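Local coordinates for protein putative methylthioribose-1-phosphate isomerase (Pyrococcus horikoshii OT3, PDB 6A34) that probably catalyses the interconversion of 5-methylthioribose 1-phosphate and 5-methylthioribulose 1-phosphate, an aldose-ketose isomerisation of the methionine salvage pathway, at residues Glu18-Val24 against Phe68-Leu72; Met150-Ala155 against Ser182-Met187; Glu160-His166 against Leu193-Asp199; Ala231-Gln235 against Leu267-Ile273. All blocks are in the same frame, centred on the assembly; numbering follows the deposited sequence.

How the interactions relate
All four are largely buried contacts. Interaction 1 stands apart, about 29 Å from interaction 2 between centres, and sets a β-hairpin on an N-terminal helix through aromatic rings. Interactions 2 and 3 touch and share one β-α-β unit: helix 180-189, which crosses helix 125-157 in interaction 2, connects the two parallel strands paired in interaction 3. Interaction 2 has no exposed touching residue and no second-subunit neighbour; interaction 3 is buried except toward its E160/K194 end. Interaction 4, beyond the other face of that sheet, where V233 meets L164 and W197, forms part of the dimer interface. Backbone hydrogen bonds join the segments in interaction 3; apolar and CH-pi packing joins the others.

Interaction 1: Glu18-Val24 against Phe68-Leu72; sequences EYKNKSV and FGLAL
A β-hairpin packs on a helix: the hairpin of strands 17-20 and 23-27, in the three-stranded antiparallel sheet, sets Y19 and V24 of its strands against helix 59-76. Strand 18-20 runs nearly parallel to helix 68-72, at 12° with axes 9.5 Å apart, and Y19 CA is 6.4 Å from F68 CA. A type I' turn from K20 to S23, with N21 and K22 both at positive phi, reverses the chain; S23 N to K20 O (2.9 Å) closes it. Y19 (chi1 t) points toward the helix. Its CB sits over the F68 ring (chi1 m), 3.6 Å from the centroid, while A71 CB covers a face of the Y19 ring, 4.2 Å from its centroid. The two rings are near parallel (13°) but barely overlap. Y19 CE1 is 3.9 Å from L72 CB, and V24 CG2 reaches F68 CB at 3.9 Å. Y19 OH continues to E75 by a hydrogen bond. Cohesion is thus apolar and CH-pi between the segments, with the tyrosine's polar end satisfied one helical turn further on.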
# COMPACT_ATOMS: atom_id res chain seq x y z
N GLU A 18 11.75 29.30 -7.74
CA GLU A 18 11.70 30.79 -7.80
C GLU A 18 12.99 31.30 -8.49
O GLU A 18 14.06 30.65 -8.44
CB GLU A 18 11.59 31.35 -6.37
CG GLU A 18 10.56 32.44 -6.14
CD GLU A 18 10.30 32.62 -4.64
OE1 GLU A 18 11.31 32.74 -3.91
OE2 GLU A 18 9.11 32.56 -4.19
N TYR A 19 12.89 32.45 -9.17
CA TYR A 19 14.07 33.12 -9.75
C TYR A 19 14.15 34.55 -9.21
O TYR A 19 13.19 35.30 -9.35
CB TYR A 19 14.03 33.11 -11.27
CG TYR A 19 15.26 33.69 -11.92
CD1 TYR A 19 16.47 33.03 -11.86
CD2 TYR A 19 15.21 34.89 -12.62
CE1 TYR A 19 17.61 33.55 -12.43
CE2 TYR A 19 16.33 35.41 -13.23
CZ TYR A 19 17.54 34.74 -13.14
OH TYR A 19 18.66 35.24 -13.73
N LYS A 20 15.29 34.88 -8.60
CA LYS A 20 15.48 36.14 -7.86
C LYS A 20 16.99 36.42 -7.81
O LYS A 20 17.75 35.50 -7.60
CB LYS A 20 14.87 35.96 -6.46
CG LYS A 20 14.83 37.19 -5.56
CD LYS A 20 14.18 36.95 -4.18
CE LYS A 20 14.94 36.02 -3.24
NZ LYS A 20 14.26 34.71 -3.03
N ASN A 21 17.42 37.67 -8.03
CA ASN A 21 18.86 38.02 -7.85
C ASN A 21 19.80 37.06 -8.62
O ASN A 21 20.79 36.57 -8.04
CB ASN A 21 19.31 37.91 -6.39
CG ASN A 21 18.36 38.59 -5.44
OD1 ASN A 21 17.86 37.95 -4.51
ND2 ASN A 21 18.11 39.87 -5.68
N LYS A 22 19.48 36.76 -9.88
CA LYS A 22 20.34 35.91 -10.73
C LYS A 22 20.56 34.54 -10.10
O LYS A 22 21.58 33.91 -10.34
CB LYS A 22 21.69 36.60 -10.97
CG LYS A 22 21.59 38.03 -11.49
CD LYS A 22 22.93 38.54 -11.98
CE LYS A 22 22.83 39.70 -12.94
NZ LYS A 22 22.76 41.00 -12.23
N SER A 23 19.59 34.06 -9.32
CA SER A 23 19.69 32.76 -8.70
C SER A 23 18.36 32.00 -8.80
O SER A 23 17.26 32.57 -8.58
CB SER A 23 20.15 32.93 -7.28
OG SER A 23 21.50 33.35 -7.25
N VAL A 24 18.46 30.71 -9.12
CA VAL A 24 17.32 29.81 -9.10
C VAL A 24 17.23 29.17 -7.71
O VAL A 24 18.20 28.59 -7.23
CB VAL A 24 17.40 28.74 -10.20
CG1 VAL A 24 16.19 27.82 -10.16
CG2 VAL A 24 17.54 29.37 -11.57
N PHE A 68 13.95 28.94 -16.03
CA PHE A 68 14.74 29.87 -15.21
C PHE A 68 16.24 29.61 -15.36
O PHE A 68 17.02 30.46 -15.00
CB PHE A 68 14.33 29.79 -13.75
CG PHE A 68 13.02 30.47 -13.47
CD1 PHE A 68 12.69 31.66 -14.10
CD2 PHE A 68 12.12 29.93 -12.58
CE1 PHE A 68 11.50 32.29 -13.84
CE2 PHE A 68 10.92 30.56 -12.33
CZ PHE A 68 10.60 31.73 -12.96
N GLY A 69 16.62 28.42 -15.84
CA GLY A 69 18.01 28.13 -16.18
C GLY A 69 18.50 28.94 -17.37
O GLY A 69 19.67 29.34 -17.41
N LEU A 70 17.60 29.19 -18.33
CA LEU A 70 17.91 30.07 -19.45
C LEU A 70 17.90 31.54 -19.03
O LEU A 70 18.69 32.31 -19.52
CB LEU A 70 16.92 29.79 -20.58
CG LEU A 70 17.05 28.38 -21.17
CD1 LEU A 70 15.95 28.13 -22.17
CD2 LEU A 70 18.42 28.19 -21.82
N ALA A 71 16.96 31.93 -18.17
CA ALA A 71 16.94 33.28 -17.60
C ALA A 71 18.28 33.54 -16.92
O ALA A 71 18.92 34.55 -17.18
CB ALA A 71 15.79 33.42 -16.63
N LEU A 72 18.71 32.59 -16.09
CA LEU A 72 19.98 32.66 -15.39
C LEU A 72 21.10 32.83 -16.42
O LEU A 72 21.95 33.72 -16.28
CB LEU A 72 20.19 31.43 -14.52
CG LEU A 72 21.52 31.40 -13.75
CD1 LEU A 72 21.50 32.40 -12.61
CD2 LEU A 72 21.82 30.03 -13.21

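Interaction 2: Met150-Ala155 against Ser182-Met187; sequences MGHYGA and SVVRVM
Helix 150-155, near the end of the long helix 125-157, crosses helix 182-187 at -64° with axes only 7.3 Å apart. Both segments are regular α-helix, held by i to i+4 bonds such as G154 N to M150 O (2.8 Å).

Backbone packing sets the crossing point. G151 CA lies 3.6 Å from both V183 N and V183 CA, and 3.4 Å from S182 OG. A CB on G151 would collide with S182 OG, and one on G154 with V183 CG2, so G151 admits S182 and V186, and G154 makes the hollow for V183 (chi1 t), whose CG2 is 3.5 Å from M150 O and CG1 3.8 Å from G154 C.

Apolar side chains fill the remainder. A155 CB meets V186 CG1 at 3.5 Å and M187 CG at 4.0 Å. V186, also chi1 t, places CG2 over a face of the H152 imidazole (chi1 m), 4.0 Å from the ring centroid, a CH-pi contact.

Among polar groups, S182 OG bonds N147 O one turn earlier on helix 125-157, a polar link between the same two helices; H152 ND1 bonds L148 O of its own helix, and R185 forms salt bridges with E214 and D218.

The crossing joins the long helix to the connecting helix of a β-α-β unit in the Rossmann-like domain. Within the two segments, close van der Waals fit does the work, with small residues where the backbones meet.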
# COMPACT_ATOMS: atom_id res chain seq x y z
N MET A 150 -8.07 26.37 -10.81
CA MET A 150 -8.46 24.98 -10.50
C MET A 150 -8.99 24.90 -9.06
O MET A 150 -9.97 24.25 -8.81
CB MET A 150 -7.28 24.02 -10.60
CG MET A 150 -7.15 23.31 -11.91
SD MET A 150 -5.56 22.41 -11.90
CE MET A 150 -4.49 23.56 -12.78
N GLY A 151 -8.28 25.52 -8.12
CA GLY A 151 -8.60 25.42 -6.70
C GLY A 151 -10.01 25.93 -6.42
O GLY A 151 -10.76 25.30 -5.67
N HIS A 152 -10.33 27.09 -7.00
CA HIS A 152 -11.62 27.76 -6.77
C HIS A 152 -12.73 26.99 -7.50
O HIS A 152 -13.81 26.82 -6.92
CB HIS A 152 -11.58 29.25 -7.17
CG HIS A 152 -10.71 30.08 -6.28
ND1 HIS A 152 -9.34 30.14 -6.45
CD2 HIS A 152 -10.99 30.80 -5.18
CE1 HIS A 152 -8.82 30.91 -5.50
NE2 HIS A 152 -9.81 31.31 -4.70
N TYR A 153 -12.47 26.52 -8.72
CA TYR A 153 -13.46 25.69 -9.46
C TYR A 153 -13.75 24.39 -8.70
O TYR A 153 -14.90 24.05 -8.51
CB TYR A 153 -12.99 25.30 -10.85
CG TYR A 153 -13.15 26.38 -11.88
CD1 TYR A 153 -14.39 26.92 -12.15
CD2 TYR A 153 -12.06 26.82 -12.63
CE1 TYR A 153 -14.56 27.90 -13.12
CE2 TYR A 153 -12.21 27.81 -13.58
CZ TYR A 153 -13.46 28.34 -13.82
OH TYR A 153 -13.63 29.28 -14.78
N GLY A 154 -12.69 23.74 -8.20
CA GLY A 154 -12.82 22.49 -7.46
C GLY A 154 -13.52 22.69 -6.14
O GLY A 154 -14.32 21.86 -5.73
N ALA A 155 -13.21 23.79 -5.45
CA ALA A 155 -13.80 24.08 -4.15
C ALA A 155 -15.32 24.31 -4.25
O ALA A 155 -16.02 24.05 -3.28
CB ALA A 155 -13.10 25.25 -3.50
N SER A 182 -4.35 23.01 -4.51
CA SER A 182 -5.05 24.28 -4.59
C SER A 182 -6.48 24.12 -4.11
O SER A 182 -7.00 24.95 -3.38
CB SER A 182 -5.03 24.85 -5.97
OG SER A 182 -5.42 26.20 -5.91
N VAL A 183 -7.11 23.01 -4.49
CA VAL A 183 -8.52 22.80 -4.18
C VAL A 183 -8.66 22.67 -2.67
O VAL A 183 -9.52 23.31 -2.09
CB VAL A 183 -9.09 21.57 -4.90
CG1 VAL A 183 -10.46 21.19 -4.38
CG2 VAL A 183 -9.16 21.81 -6.40
N VAL A 184 -7.84 21.82 -2.05
CA VAL A 184 -7.90 21.59 -0.62
C VAL A 184 -7.44 22.83 0.15
O VAL A 184 -7.95 23.09 1.26
CB VAL A 184 -7.16 20.31 -0.20
CG1 VAL A 184 -7.78 19.08 -0.83
CG2 VAL A 184 -5.68 20.38 -0.52
N ARG A 185 -6.53 23.63 -0.41
CA ARG A 185 -6.12 24.89 0.29
C ARG A 185 -7.29 25.90 0.29
O ARG A 185 -7.63 26.45 1.31
CB ARG A 185 -4.83 25.44 -0.32
CG ARG A 185 -3.60 24.69 0.17
CD ARG A 185 -2.35 25.08 -0.60
NE ARG A 185 -1.16 24.62 0.10
CZ ARG A 185 -0.53 23.48 -0.15
NH1 ARG A 185 -0.82 22.79 -1.24
NH2 ARG A 185 0.39 23.03 0.70
N VAL A 186 -8.00 26.04 -0.83
CA VAL A 186 -9.14 26.92 -0.87
C VAL A 186 -10.21 26.42 0.11
O VAL A 186 -10.79 27.20 0.86
CB VAL A 186 -9.68 27.07 -2.29
CG1 VAL A 186 -11.00 27.80 -2.29
CG2 VAL A 186 -8.69 27.76 -3.19
N MET A 187 -10.48 25.10 0.09
CA MET A 187 -11.47 24.52 0.95
C MET A 187 -11.09 24.79 2.42
O MET A 187 -11.97 25.06 3.24
CB MET A 187 -11.61 23.01 0.71
CG MET A 187 -12.27 22.68 -0.60
SD MET A 187 -12.55 20.91 -0.85
CE MET A 187 -13.76 20.57 0.43

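Interaction 3: Glu160-His166 against Leu193-Asp199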
# COMPACT_ATOMS: atom_id res chain seq x y z
N GLU A 160 -18.30 19.99 1.52
CA GLU A 160 -17.67 20.14 2.80
C GLU A 160 -17.58 18.77 3.46
O GLU A 160 -18.52 17.96 3.34
CB GLU A 160 -18.48 20.93 3.84
CG GLU A 160 -19.21 22.14 3.30
CD GLU A 160 -19.56 23.13 4.40
OE1 GLU A 160 -19.89 24.30 4.05
OE2 GLU A 160 -19.48 22.73 5.62
N GLY A 161 -16.49 18.56 4.18
CA GLY A 161 -16.35 17.42 5.02
C GLY A 161 -15.01 16.79 4.83
O GLY A 161 -14.03 17.48 4.78
N ASN A 162 -15.04 15.49 4.63
CA ASN A 162 -13.90 14.65 4.62
C ASN A 162 -13.62 14.28 3.16
O ASN A 162 -14.44 13.67 2.48
CB ASN A 162 -14.17 13.44 5.52
CG ASN A 162 -14.54 13.81 6.95
OD1 ASN A 162 -14.21 14.90 7.44
ND2 ASN A 162 -15.21 12.90 7.64
N ILE A 163 -12.44 14.69 2.70
CA ILE A 163 -11.93 14.44 1.38
C ILE A 163 -10.77 13.44 1.47
O ILE A 163 -10.02 13.48 2.42
CB ILE A 163 -11.43 15.74 0.74
CG1 ILE A 163 -12.48 16.85 0.83
CG2 ILE A 163 -10.98 15.46 -0.68
CD1 ILE A 163 -13.82 16.49 0.22
N LEU A 164 -10.62 12.61 0.44
CA LEU A 164 -9.48 11.64 0.37
C LEU A 164 -8.72 11.86 -0.95
O LEU A 164 -9.29 12.15 -1.99
CB LEU A 164 -10.06 10.24 0.64
CG LEU A 164 -9.43 8.93 0.15
CD1 LEU A 164 -8.23 9.02 -0.76
CD2 LEU A 164 -9.16 7.97 1.31
N THR A 165 -7.41 11.80 -0.88
CA THR A 165 -6.58 11.93 -2.06
C THR A 165 -5.44 10.91 -2.00
O THR A 165 -5.35 10.08 -1.06
CB THR A 165 -6.09 13.37 -2.25
OG1 THR A 165 -5.59 13.58 -3.58
CG2 THR A 165 -5.04 13.77 -1.25
N HIS A 166 -4.65 10.97 -3.07
CA HIS A 166 -3.70 9.98 -3.45
C HIS A 166 -2.48 10.69 -4.03
O HIS A 166 -2.60 11.67 -4.76
CB HIS A 166 -4.37 9.04 -4.46
CG HIS A 166 -3.68 7.72 -4.63
ND1 HIS A 166 -3.83 6.69 -3.74
CD2 HIS A 166 -2.87 7.24 -5.60
CE1 HIS A 166 -3.14 5.64 -4.15
NE2 HIS A 166 -2.54 5.94 -5.28
N LEU A 193 -12.98 22.19 4.67
CA LEU A 193 -12.20 20.96 4.76
C LEU A 193 -12.01 20.53 6.21
O LEU A 193 -11.12 21.05 6.91
CB LEU A 193 -10.84 21.17 4.08
CG LEU A 193 -9.93 19.95 4.15
CD1 LEU A 193 -10.42 18.88 3.19
CD2 LEU A 193 -8.50 20.33 3.82
N LYS A 194 -12.79 19.53 6.64
CA LYS A 194 -12.75 19.07 8.02
C LYS A 194 -11.61 18.08 8.19
O LYS A 194 -11.07 17.94 9.28
CB LYS A 194 -14.05 18.40 8.45
CG LYS A 194 -15.28 19.27 8.31
CD LYS A 194 -15.17 20.65 9.02
CE LYS A 194 -16.12 21.68 8.45
NZ LYS A 194 -17.43 21.07 8.10
N LEU A 195 -11.31 17.34 7.12
CA LEU A 195 -10.34 16.27 7.21
C LEU A 195 -9.92 15.89 5.80
O LEU A 195 -10.78 15.74 4.93
CB LEU A 195 -10.94 15.07 7.95
CG LEU A 195 -10.07 13.81 7.98
CD1 LEU A 195 -8.82 14.01 8.81
CD2 LEU A 195 -10.85 12.60 8.50
N LEU A 196 -8.61 15.76 5.60
CA LEU A 196 -8.02 15.26 4.39
C LEU A 196 -7.36 13.91 4.68
O LEU A 196 -6.31 13.88 5.28
CB LEU A 196 -6.98 16.26 3.87
CG LEU A 196 -6.38 15.90 2.51
CD1 LEU A 196 -7.46 15.71 1.46
CD2 LEU A 196 -5.40 16.98 2.06
N TRP A 197 -7.95 12.82 4.17
CA TRP A 197 -7.26 11.52 4.15
C TRP A 197 -6.18 11.54 3.07
O TRP A 197 -6.47 11.94 1.90
CB TRP A 197 -8.21 10.37 3.85
CG TRP A 197 -9.30 10.21 4.85
CD1 TRP A 197 -10.57 10.68 4.74
CD2 TRP A 197 -9.22 9.52 6.10
NE1 TRP A 197 -11.29 10.30 5.84
CE2 TRP A 197 -10.49 9.59 6.69
CE3 TRP A 197 -8.20 8.83 6.78
CZ2 TRP A 197 -10.79 8.99 7.91
CZ3 TRP A 197 -8.49 8.25 7.99
CH2 TRP A 197 -9.77 8.33 8.56
N LEU A 198 -5.00 11.05 3.43
CA LEU A 198 -3.85 10.91 2.53
C LEU A 198 -3.41 9.45 2.45
O LEU A 198 -2.90 8.91 3.44
CB LEU A 198 -2.68 11.74 3.06
CG LEU A 198 -2.96 13.23 3.18
CD1 LEU A 198 -1.74 13.93 3.81
CD2 LEU A 198 -3.32 13.81 1.82
N ASP A 199 -3.59 8.84 1.27
CA ASP A 199 -3.02 7.53 0.97
C ASP A 199 -1.50 7.71 0.92
O ASP A 199 -1.03 8.63 0.25
CB ASP A 199 -3.50 7.00 -0.38
CG ASP A 199 -4.98 6.64 -0.48
OD1 ASP A 199 -5.64 6.51 0.56
OD2 ASP A 199 -5.45 6.47 -1.62
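Two parallel strands, 161-165 and 195-199, lie side by side at 19°, and their side chains fill both faces of the sheet. On the face of I163 and T165, the I163 flank sits between L193 CD1 (3.7 Å from CG1) and L196 CD1 (4.0 Å from CB), while T165 CG2 presses on L198 CD2 at 3.5 Å; M187 of helix 180-189 covers I163 and L193. On the other face N162 OD1 lies 3.3 Å from L195 CB, and N162 CB is 4.3 Å from W197 NE1, which is hydrogen-bonded to F238 O. Further along, L164 CD2 lies against W197 CB (3.6 Å), and V233 closes over both. These are the strands of a β-α-β crossover through helix 180-189, within the parallel part of a Rossmann-like sheet. The ladder includes W197 N to I163 O (2.8 Å), and a β bulge shifts its register between G161 and N162. At the C-terminal ends H166 ND1 donates to D199 OD2 (2.7 Å), beside C167 and K258, residues predicted to stabilise the transition state and to bind substrate.

Interaction 4: Ala231-Gln235 against Leu267-Ile273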
# COMPACT_ATOMS: atom_id res chain seq x y z
N ALA A 231 -10.29 1.72 1.23
CA ALA A 231 -11.59 1.08 1.03
C ALA A 231 -12.32 1.04 2.36
O ALA A 231 -13.49 1.21 2.42
CB ALA A 231 -11.40 -0.30 0.50
N PHE A 232 -11.55 0.82 3.43
CA PHE A 232 -12.09 0.72 4.76
C PHE A 232 -12.67 2.07 5.19
O PHE A 232 -13.81 2.18 5.64
CB PHE A 232 -11.01 0.25 5.74
CG PHE A 232 -11.54 0.13 7.14
CD1 PHE A 232 -12.25 -1.00 7.53
CD2 PHE A 232 -11.38 1.17 8.05
CE1 PHE A 232 -12.73 -1.12 8.82
CE2 PHE A 232 -11.90 1.07 9.34
CZ PHE A 232 -12.56 -0.09 9.72
N VAL A 233 -11.90 3.14 5.02
CA VAL A 233 -12.40 4.41 5.47
C VAL A 233 -13.61 4.82 4.63
O VAL A 233 -14.46 5.54 5.16
CB VAL A 233 -11.32 5.49 5.57
CG1 VAL A 233 -10.20 5.03 6.48
CG2 VAL A 233 -10.76 5.93 4.23
N MET A 234 -13.68 4.38 3.37
CA MET A 234 -14.84 4.66 2.52
C MET A 234 -16.04 3.88 3.06
O MET A 234 -17.12 4.46 3.23
CB MET A 234 -14.62 4.26 1.05
CG MET A 234 -13.61 5.14 0.30
SD MET A 234 -13.57 4.73 -1.46
CE MET A 234 -11.83 4.89 -1.83
N GLN A 235 -15.82 2.58 3.32
CA GLN A 235 -16.83 1.66 3.83
C GLN A 235 -17.41 2.17 5.15
O GLN A 235 -18.56 2.01 5.39
CB GLN A 235 -16.21 0.28 4.09
CG GLN A 235 -17.21 -0.82 4.45
CD GLN A 235 -16.48 -1.97 5.12
OE1 GLN A 235 -15.62 -1.77 5.97
NE2 GLN A 235 -16.76 -3.19 4.70
N LEU A 267 -13.47 1.68 -5.84
CA LEU A 267 -14.08 1.76 -4.48
C LEU A 267 -15.00 2.95 -4.30
O LEU A 267 -16.03 2.80 -3.63
CB LEU A 267 -12.99 1.78 -3.43
CG LEU A 267 -12.20 0.49 -3.38
CD1 LEU A 267 -10.84 0.84 -2.79
CD2 LEU A 267 -12.94 -0.55 -2.56
N ALA A 268 -14.68 4.10 -4.89
CA ALA A 268 -15.57 5.27 -4.76
C ALA A 268 -16.97 4.92 -5.26
O ALA A 268 -18.00 5.20 -4.62
CB ALA A 268 -15.03 6.45 -5.50
N ARG A 269 -16.99 4.29 -6.43
CA ARG A 269 -18.20 3.92 -7.12
C ARG A 269 -19.03 2.96 -6.26
O ARG A 269 -20.23 3.14 -6.11
CB ARG A 269 -17.84 3.32 -8.48
CG ARG A 269 -19.01 3.21 -9.45
CD ARG A 269 -19.27 1.77 -9.86
NE ARG A 269 -18.82 1.47 -11.22
CZ ARG A 269 -18.54 0.24 -11.65
NH1 ARG A 269 -18.46 -0.04 -12.94
NH2 ARG A 269 -18.33 -0.71 -10.76
N GLU A 270 -18.38 1.94 -5.69
CA GLU A 270 -19.07 1.01 -4.81
C GLU A 270 -19.80 1.74 -3.66
O GLU A 270 -20.87 1.28 -3.18
CB GLU A 270 -18.06 0.00 -4.25
CG GLU A 270 -18.65 -1.00 -3.28
CD GLU A 270 -19.78 -1.81 -3.88
OE1 GLU A 270 -19.58 -2.38 -4.99
OE2 GLU A 270 -20.86 -1.84 -3.25
N HIS A 271 -19.22 2.85 -3.17
CA HIS A 271 -19.80 3.55 -2.03
C HIS A 271 -20.61 4.80 -2.47
O HIS A 271 -21.02 5.58 -1.61
CB HIS A 271 -18.68 3.89 -1.05
CG HIS A 271 -18.06 2.67 -0.48
ND1 HIS A 271 -16.85 2.15 -0.93
CD2 HIS A 271 -18.53 1.82 0.46
CE1 HIS A 271 -16.59 1.04 -0.28
NE2 HIS A 271 -17.61 0.81 0.57
N GLY A 272 -20.78 5.02 -3.78
CA GLY A 272 -21.37 6.29 -4.35
C GLY A 272 -20.71 7.57 -3.84
O GLY A 272 -21.37 8.54 -3.51
N ILE A 273 -19.39 7.55 -3.70
CA ILE A 273 -18.64 8.69 -3.30
C ILE A 273 -18.22 9.42 -4.56
O ILE A 273 -17.62 8.85 -5.48
CB ILE A 273 -17.43 8.30 -2.43
CG1 ILE A 273 -17.86 7.53 -1.18
CG2 ILE A 273 -16.65 9.53 -2.07
CD1 ILE A 273 -16.72 6.93 -0.39
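A histidine just past the end of one helix lays its ring against another: H271, the first residue to leave helical geometry after helix 261-270, presents a face to M234 CB and Q235 N of helix 230-235. M234 CB is 4.0 Å from the imidazole centroid, a CH-pi contact, and H271 NE2 lies 3.5 Å from Q235 CA. The ring is steered by its own helix, since H271 ND1 donates to L267 O at 2.9 Å, and by the second subunit, where Y262 is hydrogen-bonded to NE2.

M234 is the main knob, with chi1 m and chi2 t carrying its side chain across to the opposite segment. Its SD rests 3.6 Å from L267 CB and 3.7 Å from A268 N, and its CG is 3.7 Å from I273 CD1. At the start of segment 231-235, A231 CB touches L267 CD2 at 3.4 Å. I242 of strand 241-244 meets M234, A268 and I273, so both segments pack on the central sheet.

G272, at positive phi, is the C' residue of a Schellman motif that ends helix 261-270, with I273 N to A268 O at 2.9 Å and G272 N to R269 O at 3.0 Å. The motif turns the chain so that I273 points back toward helix 230-235 and leads into strand 275-278, an arrangement fitting the alternating helices and parallel strands of a Rossmann-like domain, here at the dimer interface.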